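Methylxanthine N1-demethylase NdmA (Pseudomonas putida, PDB 6ICN) catalyses the N1-demethylation of caffeine to theobromine and formaldehyde, using molecular oxygen and electrons from NADH, as a Rieske non-heme iron oxygenase. Local coordinates at residues A[173-176]-A[181-184]. Numbering follows the deposited sequence.
Sequences YWWD and RRWE
Trp175, at the end of an extended strand, and Arg182, on the helix that follows, bring the two backbones no closer than 8.7 Å between their CA atoms, so side chains alone bridge the gap. Tyr173 and Trp175, two residues apart along the strand, send their CB atoms toward the helix, and Arg182 answers from the other side: a worked example of how one arginine can serve an aromatic pair as both donor and flat surface. Its NE and NH2 grip a single atom, Tyr173 OH, each at 3.0 Å. The hydroxyl lies in the guanidinium plane, while the phenol ring stands almost perpendicular, at 87°. Both hydrogen bonds are bent, with N-H...O angles of 148°, as expected when two donors converge on one oxygen. Trp175 uses the other feature of the group: its six-membered ring leans over one guanidinium face, with CZ3 3.8 Å from Arg182 CZ and the two planes 41° apart. Arg182 CG, carried anti to the backbone N, lies beside the same ring, 3.8 Å from Trp175 CE3, and the chain, bent at chi2, ends with NE and NH2 facing the hydroxyl. An alanine here would remove both donors to the tyrosine hydroxyl and is likely to leave a gap beside the indole. Asn185 OD1 takes a hydrogen bond from Arg182 NH1 and Asn268 bonds Tyr173 OH, so the phenol oxygen and the buried guanidinium each have a further partner. The contact thus joins the edge strand 166-175 of the antiparallel catalytic-domain sheet to helix 179-186, with the Arg182 side chain about 5 Å from bound caffeine; strand 277-286 pairs alongside, and helix 293-313 packs against both Trp175 and Arg182.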
loop_
_atom_site.group_PDB
_atom_site.type_symbol
_atom_site.label_atom_id
_atom_site.label_comp_id
_atom_site.label_asym_id
_atom_site.label_seq_id
_atom_site.Cartn_x
_atom_site.Cartn_y
_atom_site.Cartn_z
ATOM N N TYR A 173 -0.973 9.490 22.599
ATOM C CA TYR A 173 0.127 9.124 21.712
ATOM C C TYR A 173 0.791 7.848 22.222
ATOM O O TYR A 173 1.025 7.679 23.423
ATOM C CB TYR A 173 1.147 10.278 21.560
ATOM C CG TYR A 173 1.819 10.755 22.833
ATOM C CD1 TYR A 173 1.155 11.600 23.734
ATOM C CD2 TYR A 173 3.133 10.372 23.138
ATOM C CE1 TYR A 173 1.780 12.038 24.901
ATOM C CE2 TYR A 173 3.763 10.823 24.295
ATOM C CZ TYR A 173 3.091 11.648 25.171
ATOM O OH TYR A 173 3.708 12.062 26.331
ATOM N N TRP A 174 1.065 6.935 21.305
ATOM C CA TRP A 174 1.572 5.615 21.658
ATOM C C TRP A 174 3.070 5.547 21.411
ATOM O O TRP A 174 3.534 5.936 20.340
ATOM C CB TRP A 174 0.876 4.548 20.827
ATOM C CG TRP A 174 -0.550 4.373 21.171
ATOM C CD1 TRP A 174 -1.590 5.209 20.852
ATOM C CD2 TRP A 174 -1.108 3.275 21.868
ATOM N NE1 TRP A 174 -2.763 4.692 21.335
ATOM C CE2 TRP A 174 -2.499 3.503 21.961
ATOM C CE3 TRP A 174 -0.569 2.127 22.438
ATOM C CZ2 TRP A 174 -3.351 2.609 22.588
ATOM C CZ3 TRP A 174 -1.423 1.233 23.064
ATOM C CH2 TRP A 174 -2.796 1.483 23.134
ATOM N N TRP A 175 3.820 5.046 22.393
ATOM C CA TRP A 175 5.255 4.845 22.246
ATOM C C TRP A 175 5.631 3.402 22.541
ATOM O O TRP A 175 5.066 2.759 23.429
ATOM C CB TRP A 175 6.057 5.742 23.193
ATOM C CG TRP A 175 6.200 7.179 22.783
ATOM C CD1 TRP A 175 5.667 7.789 21.678
ATOM C CD2 TRP A 175 6.971 8.170 23.462
ATOM N NE1 TRP A 175 6.052 9.116 21.644
ATOM C CE2 TRP A 175 6.853 9.369 22.727
ATOM C CE3 TRP A 175 7.752 8.163 24.626
ATOM C CZ2 TRP A 175 7.485 10.546 23.123
ATOM C CZ3 TRP A 175 8.378 9.348 25.019
ATOM C CH2 TRP A 175 8.244 10.512 24.262
ATOM N N ASP A 176 6.619 2.900 21.803
ATOM C CA ASP A 176 7.233 1.613 22.090
ATOM C C ASP A 176 8.309 1.810 23.160
ATOM O O ASP A 176 9.505 1.645 22.929
ATOM C CB ASP A 176 7.815 1.019 20.811
ATOM C CG ASP A 176 8.319 -0.396 20.994
ATOM O OD1 ASP A 176 7.556 -1.256 21.474
ATOM O OD2 ASP A 176 9.483 -0.664 20.623
ATOM N N ARG A 181 10.510 4.574 31.574
ATOM C CA ARG A 181 11.406 5.338 30.711
ATOM C C ARG A 181 10.747 6.629 30.238
ATOM O O ARG A 181 11.421 7.652 30.075
ATOM C CB ARG A 181 11.861 4.469 29.527
ATOM C CG ARG A 181 12.726 3.279 29.977
ATOM C CD ARG A 181 13.984 3.285 29.197
ATOM N NE ARG A 181 14.788 2.070 29.250
ATOM C CZ ARG A 181 16.041 2.043 29.711
ATOM N NH1 ARG A 181 16.580 3.145 30.218
ATOM N NH2 ARG A 181 16.744 0.921 29.659
ATOM N N ARG A 182 9.419 6.609 30.038
ATOM C CA ARG A 182 8.722 7.823 29.636
ATOM C C ARG A 182 8.757 8.865 30.747
ATOM O O ARG A 182 9.009 10.048 30.489
ATOM C CB ARG A 182 7.277 7.484 29.240
ATOM C CG ARG A 182 6.673 8.483 28.254
ATOM C CD ARG A 182 6.075 9.694 28.961
ATOM N NE ARG A 182 5.899 10.793 28.005
ATOM C CZ ARG A 182 6.865 11.625 27.624
ATOM N NH1 ARG A 182 8.097 11.500 28.139
ATOM N NH2 ARG A 182 6.611 12.586 26.730
ATOM N N TRP A 183 8.518 8.435 31.990
ATOM C CA TRP A 183 8.571 9.350 33.125
ATOM C C TRP A 183 9.946 10.006 33.219
ATOM O O TRP A 183 10.064 11.235 33.330
ATOM C CB TRP A 183 8.240 8.591 34.415
ATOM C CG TRP A 183 8.016 9.477 35.639
ATOM C CD1 TRP A 183 6.808 9.842 36.163
ATOM C CD2 TRP A 183 9.021 10.078 36.488
ATOM N NE1 TRP A 183 6.993 10.642 37.282
ATOM C CE2 TRP A 183 8.339 10.791 37.503
ATOM C CE3 TRP A 183 10.418 10.062 36.500
ATOM C CZ2 TRP A 183 9.010 11.515 38.498
ATOM C CZ3 TRP A 183 11.094 10.780 37.501
ATOM C CH2 TRP A 183 10.383 11.492 38.488
ATOM N N GLU A 184 11.007 9.195 33.134
ATOM C CA GLU A 184 12.351 9.749 33.237
ATOM C C GLU A 184 12.649 10.701 32.085
ATOM O O GLU A 184 13.301 11.735 32.280
ATOM C CB GLU A 184 13.376 8.612 33.302
ATOM C CG GLU A 184 13.172 7.743 34.525
ATOM C CD GLU A 184 14.288 6.757 34.749
ATOM O OE1 GLU A 184 15.383 6.973 34.187
ATOM O OE2 GLU A 184 14.056 5.754 35.458
#